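Long-range contact in peroxisomal acyl-coenzyme A oxidase 1 (Arabidopsis thaliana, PDB 1W07), which uses FAD to oxidise long- and medium-chain acyl-CoAs to 2-trans-enoyl-CoAs, passing the electrons to oxygen to give hydrogen peroxide in peroxisomal beta-oxidation: residues C399-E412 and N615-L629. The protein carries 1 engineered substitution. Sequence-based numbering, arbitrary orientation.
Sequences CGGHGYLWCSGLPE and NSVLGRYDGNVYPKL. With FAD (flavin-adenine dinucleotide), chain C.
Leu618 packs its branched end among Cys399, His402 and Ser408. Its CD1 lies 3.6 Å from Cys399 CB and equally close to Ser408 CB, while CD2 turns to the CB of His402; with CG anti to the carbonyl carbon (chi1 -52°), the branched end is carried among these residues. Cys407 continues the apolar seam: its SG sits 3.7 Å from Leu629 CD2, and its CB faces Val617 CG2. Leu629 also sends CD1 over one face of the His402 imidazole, a CH-pi contact 4.1 Å from the ring centroid. The same ring is hydrogen-bonded through NE2 to the Leu140 carbonyl of the second subunit. Beside this seam one backbone bond and one side-chain-to-backbone bond join the two segments. Val617 N reaches Cys407 O at 2.9 Å, nearly straight (168°), and Ser616 OG donates to Ser408 O at 2.7 Å from above the carbonyl plane while accepting from Gly619 N in an ST motif. Replacing Ser616 with alanine would probably leave both the Ser408 carbonyl and the Gly619 amide without this shared partner. Gly401 N, on the same loop, binds FAD O1P. Greasy packing braced by short polar bonds thus ties the C-terminal region to a cofactor-binding loop at the dimer interface.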
ATOM      1  N   CYS B 399       3.588  11.855  -4.442  1.00 14.65           N
ATOM      2  CA  CYS B 399       2.946  12.751  -5.401  1.00 16.04           C
ATOM      3  C   CYS B 399       1.761  13.496  -4.758  1.00 15.82           C
ATOM      4  O   CYS B 399       0.950  14.110  -5.448  1.00 15.21           O
ATOM      5  CB  CYS B 399       2.474  11.971  -6.637  1.00 15.59           C
ATOM      6  SG  CYS B 399       3.744  11.466  -7.742  1.00 16.43           S
ATOM      7  N   GLY B 400       1.676  13.463  -3.429  1.00 16.62           N
ATOM      8  CA  GLY B 400       0.611  14.164  -2.733  1.00 16.22           C
ATOM      9  C   GLY B 400      -0.799  13.850  -3.217  1.00 16.29           C
ATOM     10  O   GLY B 400      -1.077  12.738  -3.658  1.00 15.17           O
ATOM     11  N   GLY B 401      -1.699  14.827  -3.140  1.00 13.89           N
ATOM     12  CA  GLY B 401      -3.072  14.618  -3.567  1.00 13.97           C
ATOM     13  C   GLY B 401      -3.272  14.067  -4.968  1.00 14.99           C
ATOM     14  O   GLY B 401      -4.030  13.105  -5.158  1.00 15.53           O
ATOM     15  N   HIS B 402      -2.606  14.673  -5.951  1.00 13.03           N
ATOM     16  CA  HIS B 402      -2.730  14.248  -7.346  1.00 12.33           C
ATOM     17  C   HIS B 402      -2.314  12.807  -7.567  1.00 12.28           C
ATOM     18  O   HIS B 402      -2.722  12.195  -8.544  1.00 13.45           O
ATOM     19  CB  HIS B 402      -1.918  15.166  -8.284  1.00 12.17           C
ATOM     20  CG  HIS B 402      -2.313  16.603  -8.220  1.00 16.87           C
ATOM     21  ND1 HIS B 402      -3.607  17.017  -7.989  1.00 17.39           N
ATOM     22  CD2 HIS B 402      -1.575  17.728  -8.362  1.00 15.89           C
ATOM     23  CE1 HIS B 402      -3.647  18.337  -7.987  1.00 19.53           C
ATOM     24  NE2 HIS B 402      -2.426  18.792  -8.209  1.00 16.18           N
ATOM     25  N   GLY B 403      -1.476  12.264  -6.690  1.00 12.57           N
ATOM     26  CA  GLY B 403      -1.081  10.882  -6.867  1.00 12.56           C
ATOM     27  C   GLY B 403      -2.275   9.939  -6.653  1.00 16.11           C
ATOM     28  O   GLY B 403      -2.217   8.763  -7.035  1.00 15.23           O
ATOM     29  N   TYR B 404      -3.357  10.432  -6.052  1.00 12.82           N
ATOM     30  CA  TYR B 404      -4.542   9.620  -5.794  1.00 10.78           C
ATOM     31  C   TYR B 404      -5.399   9.433  -7.057  1.00 11.42           C
ATOM     32  O   TYR B 404      -6.258   8.546  -7.124  1.00 10.82           O
ATOM     33  CB  TYR B 404      -5.361  10.261  -4.669  1.00 13.18           C
ATOM     34  CG  TYR B 404      -6.479   9.387  -4.111  1.00 14.15           C
ATOM     35  CD1 TYR B 404      -6.219   8.119  -3.577  1.00 12.36           C
ATOM     36  CD2 TYR B 404      -7.796   9.834  -4.114  1.00  9.81           C
ATOM     37  CE1 TYR B 404      -7.251   7.322  -3.071  1.00 12.31           C
ATOM     38  CE2 TYR B 404      -8.822   9.063  -3.605  1.00 15.16           C
ATOM     39  CZ  TYR B 404      -8.559   7.816  -3.086  1.00 14.47           C
ATOM     40  OH  TYR B 404      -9.615   7.098  -2.554  1.00 11.22           O
ATOM     41  N   LEU B 405      -5.167  10.269  -8.061  1.00 14.93           N
ATOM     42  CA  LEU B 405      -5.896  10.158  -9.321  1.00 16.92           C
ATOM     43  C   LEU B 405      -5.380   8.998 -10.155  1.00 14.60           C
ATOM     44  O   LEU B 405      -4.171   8.834 -10.326  1.00 14.33           O
ATOM     45  CB  LEU B 405      -5.755  11.441 -10.142  1.00 16.70           C
ATOM     46  CG  LEU B 405      -6.757  12.562  -9.838  1.00 18.10           C
ATOM     47  CD1 LEU B 405      -6.355  13.844 -10.566  1.00 18.33           C
ATOM     48  CD2 LEU B 405      -8.140  12.091 -10.256  1.00 18.41           C
ATOM     49  N   TRP B 406      -6.288   8.200 -10.700  1.00 12.30           N
ATOM     50  CA  TRP B 406      -5.890   7.075 -11.530  1.00 13.40           C
ATOM     51  C   TRP B 406      -4.915   7.469 -12.659  1.00 14.89           C
ATOM     52  O   TRP B 406      -3.985   6.718 -12.964  1.00 13.51           O
ATOM     53  CB  TRP B 406      -7.124   6.435 -12.162  1.00 15.83           C
ATOM     54  CG  TRP B 406      -6.836   5.105 -12.765  1.00 15.77           C
ATOM     55  CD1 TRP B 406      -6.836   3.910 -12.117  1.00 19.51           C
ATOM     56  CD2 TRP B 406      -6.489   4.829 -14.128  1.00 19.17           C
ATOM     57  NE1 TRP B 406      -6.516   2.903 -12.988  1.00 21.82           N
ATOM     58  CE2 TRP B 406      -6.296   3.436 -14.230  1.00 18.77           C
ATOM     59  CE3 TRP B 406      -6.323   5.624 -15.276  1.00 17.47           C
ATOM     60  CZ2 TRP B 406      -5.937   2.812 -15.435  1.00 21.31           C
ATOM     61  CZ3 TRP B 406      -5.965   4.996 -16.480  1.00 18.61           C
ATOM     62  CH2 TRP B 406      -5.779   3.605 -16.543  1.00 17.58           C
ATOM     63  N   CYS B 407      -5.122   8.640 -13.274  1.00 14.59           N
ATOM     64  CA  CYS B 407      -4.270   9.066 -14.381  1.00 13.70           C
ATOM     65  C   CYS B 407      -2.820   9.344 -13.950  1.00 14.93           C
ATOM     66  O   CYS B 407      -1.952   9.632 -14.781  1.00 12.62           O
ATOM     67  CB  CYS B 407      -4.884  10.273 -15.119  1.00 15.98           C
ATOM     68  SG  CYS B 407      -4.980  11.832 -14.185  1.00 18.53           S
ATOM     69  N   SER B 408      -2.531   9.229 -12.655  1.00 14.25           N
ATOM     70  CA  SER B 408      -1.148   9.413 -12.219  1.00 14.35           C
ATOM     71  C   SER B 408      -0.345   8.141 -12.567  1.00 15.75           C
ATOM     72  O   SER B 408       0.896   8.153 -12.520  1.00 14.01           O
ATOM     73  CB  SER B 408      -1.069   9.681 -10.707  1.00 13.89           C
ATOM     74  OG  SER B 408      -1.326   8.511  -9.945  1.00 12.17           O
ATOM     75  N   GLY B 409      -1.057   7.062 -12.922  1.00 14.53           N
ATOM     76  CA  GLY B 409      -0.411   5.812 -13.283  1.00 11.88           C
ATOM     77  C   GLY B 409       0.034   4.964 -12.109  1.00 14.62           C
ATOM     78  O   GLY B 409       0.332   3.772 -12.267  1.00 12.33           O
ATOM     79  N   LEU B 410       0.067   5.557 -10.921  1.00 12.52           N
ATOM     80  CA  LEU B 410       0.537   4.841  -9.735  1.00 13.71           C
ATOM     81  C   LEU B 410      -0.457   3.899  -9.060  1.00 12.45           C
ATOM     82  O   LEU B 410      -0.076   2.813  -8.632  1.00 10.34           O
ATOM     83  CB  LEU B 410       1.106   5.856  -8.724  1.00 10.63           C
ATOM     84  CG  LEU B 410       2.377   6.552  -9.271  1.00 11.58           C
ATOM     85  CD1 LEU B 410       2.799   7.748  -8.409  1.00  7.56           C
ATOM     86  CD2 LEU B 410       3.488   5.525  -9.331  1.00 15.17           C
ATOM     87  N   PRO B 411      -1.735   4.308  -8.949  1.00 11.54           N
ATOM     88  CA  PRO B 411      -2.748   3.436  -8.315  1.00 12.24           C
ATOM     89  C   PRO B 411      -2.833   2.085  -9.033  1.00 11.73           C
ATOM     90  O   PRO B 411      -2.766   1.023  -8.405  1.00  9.81           O
ATOM     91  CB  PRO B 411      -4.032   4.251  -8.466  1.00 13.24           C
ATOM     92  CG  PRO B 411      -3.542   5.680  -8.408  1.00 13.40           C
ATOM     93  CD  PRO B 411      -2.285   5.637  -9.250  1.00  9.19           C
ATOM     94  N   GLU B 412      -2.975   2.107 -10.355  1.00 10.78           N
ATOM     95  CA  GLU B 412      -3.062   0.851 -11.077  1.00 10.86           C
ATOM     96  C   GLU B 412      -1.755   0.051 -10.996  1.00 12.73           C
ATOM     97  O   GLU B 412      -1.780  -1.178 -10.858  1.00 11.15           O
ATOM     98  CB  GLU B 412      -3.431   1.088 -12.545  1.00  9.54           C
ATOM     99  CG  GLU B 412      -3.675  -0.227 -13.292  1.00 11.99           C
ATOM    100  CD  GLU B 412      -3.851  -0.040 -14.786  1.00 12.91           C
ATOM    101  OE1 GLU B 412      -3.165   0.829 -15.367  1.00 17.86           O
ATOM    102  OE2 GLU B 412      -4.650  -0.783 -15.387  1.00 12.69           O
ATOM    103  N   ASN B 615       2.095   5.736 -18.888  1.00 16.67           N
ATOM    104  CA  ASN B 615       0.669   6.046 -18.735  1.00 17.55           C
ATOM    105  C   ASN B 615       0.440   6.907 -17.498  1.00 19.19           C
ATOM    106  O   ASN B 615      -0.415   6.596 -16.671  1.00 20.83           O
ATOM    107  CB  ASN B 615      -0.108   4.737 -18.610  1.00 20.23           C
ATOM    108  CG  ASN B 615      -1.592   4.918 -18.819  1.00 20.29           C
ATOM    109  OD1 ASN B 615      -2.016   5.597 -19.754  1.00 22.89           O
ATOM    110  ND2 ASN B 615      -2.391   4.285 -17.972  1.00 21.17           N
ATOM    111  N   SER B 616       1.202   7.993 -17.401  1.00 16.65           N
ATOM    112  CA  SER B 616       1.153   8.881 -16.249  1.00 16.07           C
ATOM    113  C   SER B 616       1.212  10.344 -16.606  1.00 13.77           C
ATOM    114  O   SER B 616       2.131  10.792 -17.291  1.00 12.72           O
ATOM    115  CB  SER B 616       2.331   8.582 -15.325  1.00 15.24           C
ATOM    116  OG  SER B 616       2.417   9.547 -14.290  1.00 16.11           O
ATOM    117  N   VAL B 617       0.243  11.090 -16.106  1.00 14.82           N
ATOM    118  CA  VAL B 617       0.191  12.513 -16.362  1.00 14.91           C
ATOM    119  C   VAL B 617       1.230  13.217 -15.484  1.00 15.89           C
ATOM    120  O   VAL B 617       1.873  14.169 -15.912  1.00 13.99           O
ATOM    121  CB  VAL B 617      -1.221  13.081 -16.045  1.00 17.88           C
ATOM    122  CG1 VAL B 617      -1.188  14.599 -16.140  1.00 16.30           C
ATOM    123  CG2 VAL B 617      -2.269  12.486 -17.018  1.00 14.58           C
ATOM    124  N   LEU B 618       1.409  12.736 -14.258  1.00 15.48           N
ATOM    125  CA  LEU B 618       2.363  13.365 -13.354  1.00 15.58           C
ATOM    126  C   LEU B 618       3.794  13.079 -13.785  1.00 14.17           C
ATOM    127  O   LEU B 618       4.699  13.885 -13.546  1.00 17.07           O
ATOM    128  CB  LEU B 618       2.160  12.856 -11.923  1.00 12.92           C
ATOM    129  CG  LEU B 618       0.747  12.909 -11.323  1.00 10.70           C
ATOM    130  CD1 LEU B 618       0.862  12.561  -9.855  1.00  8.46           C
ATOM    131  CD2 LEU B 618       0.096  14.292 -11.505  1.00  8.10           C
ATOM    132  N   GLY B 619       3.977  11.934 -14.444  1.00 14.05           N
ATOM    133  CA  GLY B 619       5.297  11.524 -14.867  1.00 10.65           C
ATOM    134  C   GLY B 619       5.666  11.734 -16.318  1.00 14.17           C
ATOM    135  O   GLY B 619       6.636  11.151 -16.798  1.00 14.69           O
ATOM    136  N   ARG B 620       4.900  12.563 -17.016  1.00 13.40           N
ATOM    137  CA  ARG B 620       5.156  12.838 -18.419  1.00 16.18           C
ATOM    138  C   ARG B 620       6.592  13.282 -18.610  1.00 15.07           C
ATOM    139  O   ARG B 620       7.134  14.044 -17.812  1.00 14.93           O
ATOM    140  CB  ARG B 620       4.245  13.954 -18.942  1.00 14.10           C
ATOM    141  CG  ARG B 620       2.785  13.606 -19.134  1.00 19.70           C
ATOM    142  CD  ARG B 620       2.049  14.872 -19.601  1.00 23.23           C
ATOM    143  NE  ARG B 620       2.597  15.372 -20.857  1.00 18.73           N
ATOM    144  CZ  ARG B 620       2.237  14.927 -22.059  1.00 23.59           C
ATOM    145  NH1 ARG B 620       1.316  13.977 -22.172  1.00 17.14           N
ATOM    146  NH2 ARG B 620       2.827  15.401 -23.152  1.00 21.56           N
ATOM    147  N   TYR B 621       7.195  12.826 -19.697  1.00 15.73           N
ATOM    148  CA  TYR B 621       8.562  13.184 -20.039  1.00 15.35           C
ATOM    149  C   TYR B 621       8.759  14.703 -20.067  1.00 14.39           C
ATOM    150  O   TYR B 621       9.750  15.222 -19.535  1.00 16.39           O
ATOM    151  CB  TYR B 621       8.914  12.605 -21.417  1.00 16.12           C
ATOM    152  CG  TYR B 621      10.296  12.975 -21.909  1.00 19.07           C
ATOM    153  CD1 TYR B 621      11.404  12.196 -21.575  1.00 22.18           C
ATOM    154  CD2 TYR B 621      10.509  14.134 -22.663  1.00 18.58           C
ATOM    155  CE1 TYR B 621      12.694  12.561 -21.978  1.00 20.72           C
ATOM    156  CE2 TYR B 621      11.797  14.505 -23.072  1.00 18.63           C
ATOM    157  CZ  TYR B 621      12.881  13.718 -22.724  1.00 21.65           C
ATOM    158  OH  TYR B 621      14.155  14.098 -23.104  1.00 23.31           O
ATOM    159  N   ASP B 622       7.823  15.428 -20.678  1.00 15.72           N
ATOM    160  CA  ASP B 622       7.973  16.879 -20.792  1.00 16.37           C
ATOM    161  C   ASP B 622       7.574  17.705 -19.578  1.00 15.30           C
ATOM    162  O   ASP B 622       7.674  18.931 -19.603  1.00 15.59           O
ATOM    163  CB  ASP B 622       7.228  17.395 -22.031  1.00 15.77           C
ATOM    164  CG  ASP B 622       5.727  17.162 -21.957  1.00 20.28           C
ATOM    165  OD1 ASP B 622       5.197  16.971 -20.841  1.00 17.53           O
ATOM    166  OD2 ASP B 622       5.069  17.188 -23.019  1.00 14.60           O
ATOM    167  N   GLY B 623       7.124  17.038 -18.515  1.00 14.25           N
ATOM    168  CA  GLY B 623       6.730  17.749 -17.317  1.00 11.39           C
ATOM    169  C   GLY B 623       5.539  18.683 -17.446  1.00 15.18           C
ATOM    170  O   GLY B 623       5.346  19.538 -16.585  1.00 14.86           O
ATOM    171  N   ASN B 624       4.736  18.531 -18.501  1.00 14.04           N
ATOM    172  CA  ASN B 624       3.558  19.382 -18.715  1.00 16.34           C
ATOM    173  C   ASN B 624       2.373  18.760 -17.958  1.00 15.00           C
ATOM    174  O   ASN B 624       1.376  18.353 -18.536  1.00 18.53           O
ATOM    175  CB  ASN B 624       3.284  19.476 -20.233  1.00 16.92           C
ATOM    176  CG  ASN B 624       2.303  20.584 -20.589  1.00 20.80           C
ATOM    177  OD1 ASN B 624       2.270  21.623 -19.937  1.00 23.00           O
ATOM    178  ND2 ASN B 624       1.521  20.372 -21.643  1.00 19.40           N
ATOM    179  N   VAL B 625       2.507  18.708 -16.635  1.00 16.33           N
ATOM    180  CA  VAL B 625       1.526  18.074 -15.763  1.00 14.29           C
ATOM    181  C   VAL B 625       0.140  18.708 -15.616  1.00 14.05           C
ATOM    182  O   VAL B 625      -0.882  18.097 -15.957  1.00 18.18           O
ATOM    183  CB  VAL B 625       2.124  17.902 -14.321  1.00 11.51           C
ATOM    184  CG1 VAL B 625       1.150  17.160 -13.411  1.00  8.68           C
ATOM    185  CG2 VAL B 625       3.436  17.142 -14.401  1.00  9.75           C
ATOM    186  N   TYR B 626       0.106  19.921 -15.096  1.00 13.27           N
ATOM    187  CA  TYR B 626      -1.167  20.560 -14.821  1.00 15.31           C
ATOM    188  C   TYR B 626      -2.106  20.640 -16.006  1.00 16.68           C
ATOM    189  O   TYR B 626      -3.275  20.276 -15.896  1.00 16.51           O
ATOM    190  CB  TYR B 626      -0.918  21.927 -14.184  1.00 17.15           C
ATOM    191  CG  TYR B 626      -0.143  21.815 -12.880  1.00 16.58           C
ATOM    192  CD1 TYR B 626       0.921  22.668 -12.604  1.00 16.82           C
ATOM    193  CD2 TYR B 626      -0.459  20.833 -11.935  1.00 13.06           C
ATOM    194  CE1 TYR B 626       1.658  22.556 -11.423  1.00 18.03           C
ATOM    195  CE2 TYR B 626       0.273  20.705 -10.745  1.00 16.31           C
ATOM    196  CZ  TYR B 626       1.333  21.570 -10.499  1.00 17.05           C
ATOM    197  OH  TYR B 626       2.078  21.441  -9.350  1.00 13.59           O
ATOM    198  N   PRO B 627      -1.614  21.111 -17.156  1.00 16.91           N
ATOM    199  CA  PRO B 627      -2.516  21.195 -18.302  1.00 18.54           C
ATOM    200  C   PRO B 627      -3.055  19.817 -18.677  1.00 17.68           C
ATOM    201  O   PRO B 627      -4.225  19.682 -19.020  1.00 21.33           O
ATOM    202  CB  PRO B 627      -1.636  21.804 -19.393  1.00 17.35           C
ATOM    203  CG  PRO B 627      -0.712  22.697 -18.602  1.00 15.58           C
ATOM    204  CD  PRO B 627      -0.346  21.817 -17.427  1.00 16.29           C
ATOM    205  N   LYS B 628      -2.210  18.797 -18.584  1.00 17.79           N
ATOM    206  CA  LYS B 628      -2.621  17.443 -18.941  1.00 16.48           C
ATOM    207  C   LYS B 628      -3.572  16.810 -17.938  1.00 16.46           C
ATOM    208  O   LYS B 628      -4.342  15.915 -18.287  1.00 15.92           O
ATOM    209  CB  LYS B 628      -1.395  16.558 -19.138  1.00 17.13           C
ATOM    210  CG  LYS B 628      -0.572  16.946 -20.372  1.00 20.08           C
ATOM    211  CD  LYS B 628      -1.352  16.632 -21.651  1.00 21.92           C
ATOM    212  CE  LYS B 628      -0.654  17.117 -22.927  1.00 21.39           C
ATOM    213  NZ  LYS B 628      -1.442  16.729 -24.146  1.00 24.39           N
ATOM    214  N   LEU B 629      -3.522  17.269 -16.691  1.00 17.19           N
ATOM    215  CA  LEU B 629      -4.422  16.750 -15.667  1.00 17.84           C
ATOM    216  C   LEU B 629      -5.829  17.211 -16.014  1.00 18.74           C
ATOM    217  O   LEU B 629      -6.785  16.446 -15.910  1.00 20.19           O
ATOM    218  CB  LEU B 629      -4.046  17.276 -14.278  1.00 15.35           C
ATOM    219  CG  LEU B 629      -3.024  16.461 -13.463  1.00 15.04           C
ATOM    220  CD1 LEU B 629      -2.624  17.227 -12.203  1.00 12.80           C
ATOM    221  CD2 LEU B 629      -3.621  15.104 -13.092  1.00 11.50           C
TER
HETATM  222  PA  FAD C1660       2.042  18.661  -1.511  1.00 21.64           P
HETATM  223  O1A FAD C1660       1.949  19.517  -0.307  1.00 24.42           O
HETATM  224  O2A FAD C1660       2.243  19.304  -2.830  1.00 17.34           O
HETATM  225  O5B FAD C1660       3.190  17.561  -1.262  1.00 22.19           O
HETATM  226  C5B FAD C1660       3.664  16.718  -2.317  1.00 19.47           C
HETATM  227  C4B FAD C1660       4.967  16.036  -1.890  1.00 19.76           C
HETATM  228  O4B FAD C1660       5.862  17.086  -1.466  1.00 15.69           O
HETATM  229  C3B FAD C1660       4.739  15.144  -0.666  1.00 16.85           C
HETATM  230  O3B FAD C1660       5.744  14.127  -0.618  1.00 18.44           O
HETATM  231  C2B FAD C1660       4.918  16.135   0.483  1.00 17.50           C
HETATM  232  O2B FAD C1660       5.345  15.438   1.656  1.00 17.74           O
HETATM  233  C1B FAD C1660       6.111  16.928  -0.058  1.00 15.32           C
HETATM  234  N9A FAD C1660       6.211  18.253   0.591  1.00 19.44           N
HETATM  235  C8A FAD C1660       5.428  19.305   0.345  1.00 21.05           C
HETATM  236  N7A FAD C1660       5.814  20.338   1.089  1.00 18.63           N
HETATM  237  C5A FAD C1660       6.862  19.944   1.810  1.00 20.55           C
HETATM  238  C6A FAD C1660       7.669  20.584   2.741  1.00 19.52           C
HETATM  239  N6A FAD C1660       7.476  21.863   3.041  1.00 21.18           N
HETATM  240  N1A FAD C1660       8.719  19.863   3.324  1.00 22.83           N
HETATM  241  C2A FAD C1660       8.931  18.528   2.956  1.00 19.60           C
HETATM  242  N3A FAD C1660       8.137  17.953   2.068  1.00 20.43           N
HETATM  243  C4A FAD C1660       7.121  18.619   1.495  1.00 19.44           C
HETATM  244  N1  FAD C1660      -9.305  20.158  -0.669  1.00 13.38           N
HETATM  245  C2  FAD C1660     -10.358  21.058  -0.461  1.00 18.64           C
HETATM  246  O2  FAD C1660     -10.151  22.267  -0.501  1.00 19.46           O
HETATM  247  N3  FAD C1660     -11.651  20.557  -0.257  1.00 15.09           N
HETATM  248  C4  FAD C1660     -11.886  19.175  -0.275  1.00 20.12           C
HETATM  249  O4  FAD C1660     -13.025  18.747  -0.102  1.00 20.62           O
HETATM  250  C4X FAD C1660     -10.835  18.291  -0.485  1.00 17.01           C
HETATM  251  N5  FAD C1660     -11.070  16.911  -0.570  1.00 17.67           N
HETATM  252  C5X FAD C1660     -10.023  16.014  -0.814  1.00 13.91           C
HETATM  253  C6  FAD C1660     -10.290  14.666  -1.030  1.00  7.99           C
HETATM  254  C7  FAD C1660      -9.266  13.807  -1.427  1.00 13.11           C
HETATM  255  C7M FAD C1660      -9.596  12.338  -1.705  1.00 10.62           C
HETATM  256  C8  FAD C1660      -7.970  14.296  -1.597  1.00 13.47           C
HETATM  257  C8M FAD C1660      -6.830  13.391  -2.077  1.00 11.11           C
HETATM  258  C9  FAD C1660      -7.706  15.642  -1.361  1.00 14.89           C
HETATM  259  C9A FAD C1660      -8.726  16.509  -0.971  1.00 12.03           C
HETATM  260  N10 FAD C1660      -8.482  17.881  -0.833  1.00 14.57           N
HETATM  261  C10 FAD C1660      -9.547  18.779  -0.675  1.00 16.03           C
HETATM  262  C1' FAD C1660      -7.103  18.417  -0.941  1.00 16.49           C
HETATM  263  C2' FAD C1660      -6.353  18.095   0.357  1.00 17.93           C
HETATM  264  O2' FAD C1660      -7.113  18.563   1.475  1.00 22.28           O
HETATM  265  C3' FAD C1660      -4.941  18.683   0.440  1.00 22.00           C
HETATM  266  O3' FAD C1660      -4.992  20.102   0.266  1.00 26.03           O
HETATM  267  C4' FAD C1660      -3.992  18.083  -0.600  1.00 20.10           C
HETATM  268  O4' FAD C1660      -4.184  16.673  -0.725  1.00 19.62           O
HETATM  269  C5' FAD C1660      -2.544  18.362  -0.199  1.00 20.94           C
HETATM  270  O5' FAD C1660      -1.665  17.597  -1.024  1.00 24.70           O
HETATM  271  P   FAD C1660      -0.686  18.312  -2.079  1.00 22.99           P
HETATM  272  O1P FAD C1660      -1.015  17.776  -3.418  1.00 24.21           O
HETATM  273  O2P FAD C1660      -0.733  19.776  -1.868  1.00 22.72           O
HETATM  274  O3P FAD C1660       0.736  17.727  -1.608  1.00 23.70           O
HETATM  275  O   HOH W   1      -2.765   8.466 -17.647  1.00 33.47           O
HETATM  276  O   HOH W   2      -2.782   3.441 -15.007  1.00 11.71           O
HETATM  277  O   HOH W   3      -0.677   1.561 -17.395  1.00 37.48           O